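Local coordinates for protein glutathione synthetase-like effector 30 (Gpa-GSS30-apo) (Globodera pallida, PDB 5OET) that is a nematode effector related to glutathione synthetase, probably derived from the housekeeping enzyme that uses ATP to join gamma-glutamylcysteine to glycine, at residues L181-V186 / R378-K383; N404-V409 / F423-I428; V409-G414 / F442-E447. All blocks are in the same frame, centred on the assembly; numbering follows the deposited sequence.

Interaction 1 (L181-V186 / R378-K383)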
loop_
_atom_site.group_PDB
_atom_site.type_symbol
_atom_site.label_atom_id
_atom_site.label_comp_id
_atom_site.label_asym_id
_atom_site.label_seq_id
_atom_site.Cartn_x
_atom_site.Cartn_y
_atom_site.Cartn_z
ATOM N N LEU A 181 -17.535 -26.870 13.253
ATOM C CA LEU A 181 -17.090 -26.387 11.957
ATOM C C LEU A 181 -17.969 -27.008 10.873
ATOM O O LEU A 181 -18.136 -28.238 10.840
ATOM C CB LEU A 181 -15.623 -26.765 11.728
ATOM C CG LEU A 181 -14.923 -26.145 10.502
ATOM C CD1 LEU A 181 -14.744 -24.643 10.658
ATOM C CD2 LEU A 181 -13.576 -26.816 10.252
ATOM N N LYS A 182 -18.532 -26.162 10.002
ATOM C CA LYS A 182 -19.307 -26.630 8.846
ATOM C C LYS A 182 -19.000 -25.839 7.571
ATOM O O LYS A 182 -19.000 -24.619 7.562
ATOM C CB LYS A 182 -20.807 -26.635 9.169
ATOM C CG LYS A 182 -21.199 -27.787 10.100
ATOM C CD LYS A 182 -22.453 -28.547 9.663
ATOM C CE LYS A 182 -22.577 -29.911 10.341
ATOM N NZ LYS A 182 -21.397 -30.792 10.081
ATOM N N GLN A 183 -18.748 -26.557 6.483
ATOM C CA GLN A 183 -18.271 -25.954 5.233
ATOM C C GLN A 183 -19.405 -25.303 4.428
ATOM O O GLN A 183 -20.397 -25.922 4.116
ATOM C CB GLN A 183 -17.570 -27.014 4.400
ATOM C CG GLN A 183 -16.785 -26.459 3.234
ATOM C CD GLN A 183 -16.150 -27.562 2.448
ATOM O OE1 GLN A 183 -16.821 -28.254 1.687
ATOM N NE2 GLN A 183 -14.848 -27.761 2.649
ATOM N N VAL A 184 -19.248 -24.044 4.085
ATOM C CA VAL A 184 -20.289 -23.294 3.390
ATOM C C VAL A 184 -20.175 -23.486 1.876
ATOM O O VAL A 184 -21.184 -23.589 1.204
ATOM C CB VAL A 184 -20.199 -21.790 3.750
ATOM C CG1 VAL A 184 -21.284 -20.988 3.040
ATOM C CG2 VAL A 184 -20.296 -21.609 5.256
ATOM N N GLU A 185 -18.947 -23.536 1.353
ATOM C CA GLU A 185 -18.685 -23.459 -0.088
ATOM C C GLU A 185 -17.224 -23.837 -0.389
ATOM O O GLU A 185 -16.362 -23.777 0.487
ATOM C CB GLU A 185 -18.991 -22.013 -0.559
ATOM C CG GLU A 185 -18.616 -21.599 -1.994
ATOM C CD GLU A 185 -19.409 -22.331 -3.087
ATOM O OE1 GLU A 185 -19.959 -21.667 -4.005
ATOM O OE2 GLU A 185 -19.467 -23.577 -3.086
ATOM N N VAL A 186 -16.972 -24.273 -1.621
ATOM C CA VAL A 186 -15.616 -24.338 -2.191
ATOM C C VAL A 186 -15.559 -23.536 -3.490
ATOM O O VAL A 186 -16.506 -23.516 -4.267
ATOM C CB VAL A 186 -15.110 -25.776 -2.442
ATOM C CG1 VAL A 186 -14.719 -26.418 -1.135
ATOM C CG2 VAL A 186 -16.144 -26.647 -3.146
ATOM N N ARG A 378 -15.974 -35.724 6.107
ATOM C CA ARG A 378 -17.356 -35.962 6.503
ATOM C C ARG A 378 -17.768 -35.100 7.677
ATOM O O ARG A 378 -18.895 -34.631 7.693
ATOM C CB ARG A 378 -17.626 -37.434 6.805
ATOM C CG ARG A 378 -17.536 -38.368 5.602
ATOM C CD ARG A 378 -18.591 -38.073 4.563
ATOM N NE ARG A 378 -18.702 -39.087 3.523
ATOM C CZ ARG A 378 -19.523 -39.002 2.473
ATOM N NH1 ARG A 378 -20.316 -37.945 2.310
ATOM N NH2 ARG A 378 -19.566 -39.985 1.573
ATOM N N LYS A 379 -16.871 -34.887 8.647
ATOM C CA LYS A 379 -17.153 -34.027 9.834
ATOM C C LYS A 379 -17.660 -32.607 9.498
ATOM O O LYS A 379 -18.526 -32.081 10.198
ATOM C CB LYS A 379 -15.918 -33.902 10.734
ATOM C CG LYS A 379 -15.889 -34.770 11.975
ATOM C CD LYS A 379 -14.449 -34.911 12.505
ATOM C CE LYS A 379 -14.339 -35.106 14.024
ATOM N NZ LYS A 379 -14.889 -36.413 14.518
ATOM N N VAL A 380 -17.118 -32.000 8.437
ATOM C CA VAL A 380 -17.475 -30.611 8.042
ATOM C C VAL A 380 -18.607 -30.483 7.005
ATOM O O VAL A 380 -19.040 -29.366 6.721
ATOM C CB VAL A 380 -16.237 -29.812 7.531
ATOM C CG1 VAL A 380 -15.057 -29.967 8.487
ATOM C CG2 VAL A 380 -15.825 -30.245 6.129
ATOM N N GLN A 381 -19.072 -31.597 6.438
ATOM C CA GLN A 381 -20.148 -31.584 5.430
ATOM C C GLN A 381 -21.495 -31.269 6.054
ATOM O O GLN A 381 -21.671 -31.439 7.251
ATOM C CB GLN A 381 -20.246 -32.926 4.701
ATOM C CG GLN A 381 -19.225 -33.116 3.589
ATOM C CD GLN A 381 -19.433 -34.408 2.819
ATOM O OE1 GLN A 381 -19.895 -35.395 3.370
ATOM N NE2 GLN A 381 -19.108 -34.398 1.530
ATOM N N THR A 382 -22.441 -30.809 5.239
ATOM C CA THR A 382 -23.820 -30.607 5.677
ATOM C C THR A 382 -24.706 -31.398 4.749
ATOM O O THR A 382 -24.799 -31.069 3.568
ATOM C CB THR A 382 -24.240 -29.121 5.631
ATOM O OG1 THR A 382 -23.212 -28.306 6.204
ATOM C CG2 THR A 382 -25.547 -28.905 6.394
ATOM N N LYS A 383 -25.363 -32.431 5.271
ATOM C CA LYS A 383 -26.175 -33.317 4.433
ATOM C C LYS A 383 -27.098 -32.448 3.580
ATOM O O LYS A 383 -27.783 -31.575 4.111
ATOM C CB LYS A 383 -27.009 -34.328 5.253
ATOM C CG LYS A 383 -26.258 -35.259 6.220
ATOM C CD LYS A 383 -25.225 -36.159 5.536
ATOM C CE LYS A 383 -23.907 -36.263 6.311
ATOM N NZ LYS A 383 -22.817 -36.805 5.443
#

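Interaction 2 (N404-V409 / F423-I428). With MG (magnesium ion), chain C.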
loop_
_atom_site.group_PDB
_atom_site.type_symbol
_atom_site.label_atom_id
_atom_site.label_comp_id
_atom_site.label_asym_id
_atom_site.label_seq_id
_atom_site.Cartn_x
_atom_site.Cartn_y
_atom_site.Cartn_z
ATOM N N ASN A 404 -40.459 -28.987 11.425
ATOM C CA ASN A 404 -39.589 -27.861 11.745
ATOM C C ASN A 404 -38.947 -27.376 10.420
ATOM O O ASN A 404 -37.729 -27.505 10.218
ATOM C CB ASN A 404 -38.541 -28.332 12.767
ATOM C CG ASN A 404 -37.552 -27.248 13.177
ATOM O OD1 ASN A 404 -37.784 -26.047 12.995
ATOM N ND2 ASN A 404 -36.427 -27.681 13.742
ATOM N N PRO A 405 -39.769 -26.810 9.501
ATOM C CA PRO A 405 -39.253 -26.303 8.214
ATOM C C PRO A 405 -38.299 -25.115 8.318
ATOM O O PRO A 405 -37.651 -24.765 7.333
ATOM C CB PRO A 405 -40.517 -25.893 7.462
ATOM C CG PRO A 405 -41.525 -25.639 8.520
ATOM C CD PRO A 405 -41.226 -26.612 9.611
ATOM N N HIS A 406 -38.205 -24.515 9.497
ATOM C CA HIS A 406 -37.255 -23.438 9.768
ATOM C C HIS A 406 -35.827 -23.995 9.947
ATOM O O HIS A 406 -34.873 -23.246 9.945
ATOM C CB HIS A 406 -37.666 -22.621 11.016
ATOM C CG HIS A 406 -39.071 -22.078 10.977
ATOM N ND1 HIS A 406 -39.357 -20.735 10.837
ATOM C CD2 HIS A 406 -40.271 -22.701 11.093
ATOM C CE1 HIS A 406 -40.670 -20.562 10.854
ATOM N NE2 HIS A 406 -41.250 -21.741 10.998
ATOM N N ARG A 407 -35.694 -25.306 10.119
ATOM C CA ARG A 407 -34.403 -25.993 10.182
ATOM C C ARG A 407 -33.747 -26.122 8.805
ATOM O O ARG A 407 -32.536 -26.345 8.721
ATOM C CB ARG A 407 -34.601 -27.397 10.791
ATOM C CG ARG A 407 -33.331 -28.194 11.118
ATOM C CD ARG A 407 -33.641 -29.369 12.050
ATOM N NE ARG A 407 -32.428 -30.057 12.526
ATOM C CZ ARG A 407 -31.551 -29.565 13.416
ATOM N NH1 ARG A 407 -31.715 -28.359 13.968
ATOM N NH2 ARG A 407 -30.482 -30.285 13.756
ATOM N N TYR A 408 -34.535 -25.969 7.733
ATOM C CA TYR A 408 -34.087 -26.230 6.362
ATOM C C TYR A 408 -34.110 -25.014 5.438
ATOM O O TYR A 408 -34.711 -23.981 5.747
ATOM C CB TYR A 408 -34.933 -27.362 5.756
ATOM C CG TYR A 408 -34.762 -28.652 6.512
ATOM C CD1 TYR A 408 -33.632 -29.425 6.324
ATOM C CD2 TYR A 408 -35.698 -29.073 7.463
ATOM C CE1 TYR A 408 -33.443 -30.586 7.041
ATOM C CE2 TYR A 408 -35.509 -30.236 8.189
ATOM C CZ TYR A 408 -34.376 -30.987 7.971
ATOM O OH TYR A 408 -34.151 -32.142 8.669
ATOM N N VAL A 409 -33.404 -25.159 4.317
ATOM C CA VAL A 409 -33.393 -24.184 3.227
ATOM C C VAL A 409 -33.463 -24.948 1.908
ATOM O O VAL A 409 -32.891 -26.030 1.771
ATOM C CB VAL A 409 -32.202 -23.188 3.305
ATOM C CG1 VAL A 409 -30.856 -23.892 3.340
ATOM C CG2 VAL A 409 -32.263 -22.125 2.207
ATOM N N PHE A 423 -35.212 -20.542 -0.809
ATOM C CA PHE A 423 -36.482 -20.436 -0.075
ATOM C C PHE A 423 -36.363 -20.921 1.375
ATOM O O PHE A 423 -35.714 -21.933 1.632
ATOM C CB PHE A 423 -37.555 -21.239 -0.804
ATOM C CG PHE A 423 -37.767 -20.802 -2.223
ATOM C CD1 PHE A 423 -36.879 -21.173 -3.231
ATOM C CD2 PHE A 423 -38.863 -20.018 -2.559
ATOM C CE1 PHE A 423 -37.066 -20.747 -4.538
ATOM C CE2 PHE A 423 -39.071 -19.613 -3.873
ATOM C CZ PHE A 423 -38.166 -19.965 -4.858
ATOM N N PHE A 424 -36.992 -20.199 2.306
ATOM C CA PHE A 424 -36.905 -20.506 3.729
ATOM C C PHE A 424 -38.264 -20.800 4.355
ATOM O O PHE A 424 -39.300 -20.456 3.808
ATOM C CB PHE A 424 -36.281 -19.336 4.464
ATOM C CG PHE A 424 -34.936 -18.926 3.950
ATOM C CD1 PHE A 424 -34.837 -18.002 2.914
ATOM C CD2 PHE A 424 -33.760 -19.426 4.524
ATOM C CE1 PHE A 424 -33.591 -17.580 2.457
ATOM C CE2 PHE A 424 -32.511 -19.017 4.061
ATOM C CZ PHE A 424 -32.427 -18.091 3.033
ATOM N N ASN A 425 -38.230 -21.452 5.517
ATOM C CA ASN A 425 -39.414 -21.638 6.378
ATOM C C ASN A 425 -40.567 -22.360 5.644
ATOM O O ASN A 425 -40.307 -23.351 4.954
ATOM C CB ASN A 425 -39.827 -20.300 7.025
ATOM C CG ASN A 425 -38.659 -19.584 7.697
ATOM O OD1 ASN A 425 -37.823 -20.199 8.358
ATOM N ND2 ASN A 425 -38.594 -18.283 7.522
ATOM N N GLU A 426 -41.816 -21.904 5.803
ATOM C CA GLU A 426 -42.998 -22.580 5.210
ATOM C C GLU A 426 -43.040 -22.465 3.658
ATOM O O GLU A 426 -43.697 -23.288 2.994
ATOM C CB GLU A 426 -44.321 -22.095 5.853
ATOM C CG GLU A 426 -44.717 -22.755 7.201
ATOM C CD GLU A 426 -44.040 -22.188 8.474
ATOM O OE1 GLU A 426 -43.257 -21.205 8.409
ATOM O OE2 GLU A 426 -44.296 -22.735 9.586
ATOM N N ASP A 427 -42.317 -21.476 3.089
ATOM C CA ASP A 427 -42.085 -21.382 1.627
ATOM C C ASP A 427 -41.450 -22.620 0.992
ATOM O O ASP A 427 -41.584 -22.805 -0.208
ATOM C CB ASP A 427 -41.156 -20.197 1.255
ATOM C CG ASP A 427 -41.813 -18.847 1.388
ATOM O OD1 ASP A 427 -43.017 -18.747 1.097
ATOM O OD2 ASP A 427 -41.102 -17.873 1.731
ATOM N N ILE A 428 -40.717 -23.412 1.772
ATOM C CA ILE A 428 -40.079 -24.629 1.280
ATOM C C ILE A 428 -41.138 -25.665 0.886
ATOM O O ILE A 428 -41.018 -26.274 -0.179
ATOM C CB ILE A 428 -39.074 -25.202 2.309
ATOM C CG1 ILE A 428 -37.917 -24.205 2.521
ATOM C CG2 ILE A 428 -38.526 -26.547 1.843
ATOM C CD1 ILE A 428 -37.109 -24.460 3.783
HETATM MG MG MG C . -43.264 -22.247 11.117
#

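Interaction 3 (V409-G414 / F442-E447)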
loop_
_atom_site.group_PDB
_atom_site.type_symbol
_atom_site.label_atom_id
_atom_site.label_comp_id
_atom_site.label_asym_id
_atom_site.label_seq_id
_atom_site.Cartn_x
_atom_site.Cartn_y
_atom_site.Cartn_z
ATOM N N VAL A 409 -33.404 -25.159 4.317
ATOM C CA VAL A 409 -33.393 -24.184 3.227
ATOM C C VAL A 409 -33.463 -24.948 1.908
ATOM O O VAL A 409 -32.891 -26.030 1.771
ATOM C CB VAL A 409 -32.202 -23.188 3.305
ATOM C CG1 VAL A 409 -30.856 -23.892 3.340
ATOM C CG2 VAL A 409 -32.263 -22.125 2.207
ATOM N N LEU A 410 -34.201 -24.403 0.956
ATOM C CA LEU A 410 -34.216 -24.938 -0.405
ATOM C C LEU A 410 -33.278 -24.096 -1.254
ATOM O O LEU A 410 -33.570 -22.952 -1.524
ATOM C CB LEU A 410 -35.626 -24.913 -0.969
ATOM C CG LEU A 410 -35.839 -25.642 -2.277
ATOM C CD1 LEU A 410 -35.675 -27.139 -2.092
ATOM C CD2 LEU A 410 -37.250 -25.362 -2.772
ATOM N N LYS A 411 -32.132 -24.651 -1.620
ATOM C CA LYS A 411 -31.067 -23.915 -2.298
ATOM C C LYS A 411 -30.992 -24.290 -3.768
ATOM O O LYS A 411 -31.427 -25.359 -4.151
ATOM C CB LYS A 411 -29.715 -24.238 -1.653
ATOM C CG LYS A 411 -29.420 -23.434 -0.405
ATOM C CD LYS A 411 -28.241 -24.038 0.321
ATOM C CE LYS A 411 -27.897 -23.241 1.552
ATOM N NZ LYS A 411 -27.003 -22.104 1.219
ATOM N N ASN A 412 -30.439 -23.396 -4.582
ATOM C CA ASN A 412 -30.212 -23.658 -6.003
ATOM C C ASN A 412 -28.800 -24.216 -6.159
ATOM O O ASN A 412 -27.933 -23.855 -5.383
ATOM C CB ASN A 412 -30.404 -22.366 -6.815
ATOM C CG ASN A 412 -29.566 -22.325 -8.072
ATOM O OD1 ASN A 412 -28.436 -21.793 -8.070
ATOM N ND2 ASN A 412 -30.084 -22.933 -9.149
ATOM N N ASN A 413 -28.568 -25.079 -7.153
ATOM C CA ASN A 413 -27.235 -25.732 -7.331
ATOM C C ASN A 413 -26.248 -25.136 -8.405
ATOM O O ASN A 413 -25.101 -25.583 -8.488
ATOM C CB ASN A 413 -27.376 -27.265 -7.495
ATOM C CG ASN A 413 -28.261 -27.655 -8.658
ATOM O OD1 ASN A 413 -28.534 -26.837 -9.535
ATOM N ND2 ASN A 413 -28.726 -28.906 -8.667
ATOM N N GLY A 414 -26.678 -24.151 -9.203
ATOM C CA GLY A 414 -25.804 -23.484 -10.196
ATOM C C GLY A 414 -25.459 -24.296 -11.451
ATOM O O GLY A 414 -26.327 -24.630 -12.268
ATOM N N PHE A 442 -32.563 -28.597 -10.430
ATOM C CA PHE A 442 -31.682 -27.431 -10.182
ATOM C C PHE A 442 -31.643 -26.944 -8.733
ATOM O O PHE A 442 -31.013 -25.924 -8.450
ATOM C CB PHE A 442 -32.089 -26.259 -11.112
ATOM C CG PHE A 442 -31.846 -26.544 -12.572
ATOM C CD1 PHE A 442 -32.767 -27.310 -13.301
ATOM C CD2 PHE A 442 -30.665 -26.117 -13.211
ATOM C CE1 PHE A 442 -32.530 -27.629 -14.635
ATOM C CE2 PHE A 442 -30.427 -26.443 -14.546
ATOM C CZ PHE A 442 -31.360 -27.190 -15.257
ATOM N N TYR A 443 -32.320 -27.646 -7.828
ATOM C CA TYR A 443 -32.383 -27.255 -6.417
ATOM C C TYR A 443 -32.130 -28.449 -5.519
ATOM O O TYR A 443 -32.325 -29.584 -5.924
ATOM C CB TYR A 443 -33.759 -26.658 -6.070
ATOM C CG TYR A 443 -34.078 -25.333 -6.738
ATOM C CD1 TYR A 443 -34.669 -25.299 -7.984
ATOM C CD2 TYR A 443 -33.803 -24.123 -6.115
ATOM C CE1 TYR A 443 -34.993 -24.102 -8.610
ATOM C CE2 TYR A 443 -34.112 -22.905 -6.727
ATOM C CZ TYR A 443 -34.700 -22.901 -7.985
ATOM O OH TYR A 443 -35.036 -21.711 -8.608
ATOM N N TYR A 444 -31.696 -28.186 -4.290
ATOM C CA TYR A 444 -31.609 -29.216 -3.247
ATOM C C TYR A 444 -32.015 -28.691 -1.866
ATOM O O TYR A 444 -32.121 -27.489 -1.646
ATOM C CB TYR A 444 -30.204 -29.810 -3.202
ATOM C CG TYR A 444 -29.135 -28.848 -2.761
ATOM C CD1 TYR A 444 -28.543 -27.976 -3.665
ATOM C CD2 TYR A 444 -28.702 -28.813 -1.441
ATOM C CE1 TYR A 444 -27.568 -27.075 -3.262
ATOM C CE2 TYR A 444 -27.720 -27.916 -1.029
ATOM C CZ TYR A 444 -27.153 -27.057 -1.945
ATOM O OH TYR A 444 -26.175 -26.182 -1.528
ATOM N N LEU A 445 -32.263 -29.620 -0.949
ATOM C CA LEU A 445 -32.621 -29.319 0.435
ATOM C C LEU A 445 -31.384 -29.457 1.324
ATOM O O LEU A 445 -30.729 -30.479 1.262
ATOM C CB LEU A 445 -33.706 -30.273 0.932
ATOM C CG LEU A 445 -35.136 -29.780 1.061
ATOM C CD1 LEU A 445 -35.990 -30.890 1.670
ATOM C CD2 LEU A 445 -35.264 -28.544 1.933
ATOM N N THR A 446 -31.078 -28.433 2.130
ATOM C CA THR A 446 -30.081 -28.561 3.197
ATOM C C THR A 446 -30.528 -28.001 4.553
ATOM O O THR A 446 -31.468 -27.213 4.649
ATOM C CB THR A 446 -28.732 -27.946 2.801
ATOM O OG1 THR A 446 -27.680 -28.568 3.541
ATOM C CG2 THR A 446 -28.681 -26.467 2.954
ATOM N N GLU A 447 -29.822 -28.441 5.590
ATOM C CA GLU A 447 -30.031 -27.974 6.944
ATOM C C GLU A 447 -29.497 -26.557 6.984
ATOM O O GLU A 447 -28.384 -26.307 6.550
ATOM C CB GLU A 447 -29.296 -28.839 7.982
ATOM C CG GLU A 447 -29.897 -30.223 8.236
ATOM C CD GLU A 447 -29.915 -30.659 9.711
ATOM O OE1 GLU A 447 -29.876 -29.791 10.631
ATOM O OE2 GLU A 447 -30.014 -31.895 9.956
#

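Interaction 1 (L181-V186 / R378-K383)
The K182 side chain reaches to the chain just beyond helix 373-380, where it meets main-chain oxygen. Its CG is anti to the carbonyl carbon (chi1 -74°). Bends at chi2 and chi4 then bring NZ round to Q381 O, 2.9 Å away, for a hydrogen bond in the plane of that carbonyl. On the way its CD passes T382 OG1 at 3.5 Å, where the two side chains cross obliquely. The neighbouring backbone is gripped too: Q183 N donates to V380 O at 2.8 Å in an almost straight bond (174°). The 181-186 segment belongs to strand 179-188, which pairs antiparallel with strand 160-173. V184 and E185 both face D168 there, a classic beta bulge. Before the bulge, this strand meets the C-terminal end of the helix. V380 spreads its two methyls over the strand. CG1 lies beside L181 CD2 at 3.9 Å, the two side chains pointing the same way, while CG2 faces Q183 CB at 4.1 Å. The extended Q183 chain carries NE2 onward to a hydrogen bond with Y169 OH. L181 also packs on Q103 and A104 of helix 98-119. T382 lies against T446 and E447 of strand 443-447.

Interaction 2 (N404-V409 / F423-I428)
A magnesium ion bridges the two segments. H406 NE2 binds it at 2.1 Å and E426 OE2 at 1.9 Å. The carboxylate plane stands at 80° to the imidazole, so the two groups meet at the metal almost perpendicular to each other. E426 folds back at chi2 (82°) to bring its carboxylate there. Both ligands are on the exposed side of the contact.

N425 lies over one face of the H406 ring and crosses the side chain at about a right angle. N425 CB makes a CH-pi contact there, 4.1 Å from the centroid of the H406 ring. The amide plane is tilted 35° to the ring, and N425 OD1 lies 3.0 Å from H406 ND1.

Apolar contacts take over further along. V409 CG2, anti to the backbone N, packs against F424 CE2 at 3.6 Å and makes an off-centre CH-pi contact with that ring. I428 CD1 packs against Y408 CB (4.1 Å) and V409 CA. P405 CB rests on N425 O.

Backbone order comes from a type II' turn, F424 to D427, with N425 at positive phi. I428 N bonds to N425 O at 3.2 Å, and R407 N bonds to N404 O.

The contact sits at the open end of the hairpin formed by strands 408-412 and 422-424, where helix 427-434 begins. Strand 443-447 lies on the other side of strand 408-412, with L445 touching both Y408 and I428.

Interaction 3 (V409-G414 / F442-E447)
Strands 409-412 and 443-447 run antiparallel, and four main-chain bonds hold them together. V409 and T446 exchange N-H and C=O in both directions. K411 and Y444 do the same, with K411 N to Y444 O at 2.8 Å. Three of the four donors approach nearly along the C=O axis. L410 with L445 and N412 with Y443 form the non-hydrogen-bonded pairs.

The compact part lies on the face that carries V409, K411, Y444 and T446. With its CG between the backbone N and carbonyl carbon (chi1 66°), the Y444 ring lies alongside the K411 chain. K411 CB sits over one ring face in a CH-pi contact, 4.1 Å from the Y444 centroid, and CD follows as far as Y444 OH. T446 CG2 meets both K411 CE, at 3.6 Å, and V409 CG1. T446 OG1 points to K383 O. K349 and Q353 of helix 349-354 touch Y444. On the other face, L410 CD1 packs on L445 CG at 4.1 Å, and helix 427-434 adds K431 against L410 and Y443. The Y443 ring lies beside N412 CB, and its hydroxyl bonds to D421.

The contact loosens where the strands end. F442 and G414 are exposed, and the pairing is carried on by N413 N to F442 O at 2.9 Å. That donor stands 37° out of the carbonyl plane, so the bond lacks the geometry of the ladder. N413 ND2 is hydrogen-bonded to D441 O. The K411 chain runs straight to CE, then bends at chi4 (-85°), and its ammonium leads away from the partner strand.

These two are the central strands of a four-stranded antiparallel sheet, consistent with the lid of an ATP-grasp ligase. Paired main-chain bonds set the register, while methyl, methylene and ring carbons pack along both faces.

How the interactions relate
Interactions 2 and 3 share V409 and sit on either side of strand 408-412, their centres about 11 Å apart. A probable hydrogen bond from L410 N to F423 O (3.0 Å) joins them, as does the salt bridge from R407 NE to E447 OE1 (3.2 Å). Interaction 1 is about 14 Å, centre to centre, from interaction 3. It meets that contact through K383 O and T446 OG1, a probable hydrogen bond of 3.1 Å, and so links the small sheet to strand 179-188 of the large one. It does not touch interaction 2. The magnesium ion belongs to interaction 2, and the V409 side chain lies about 14 Å from it.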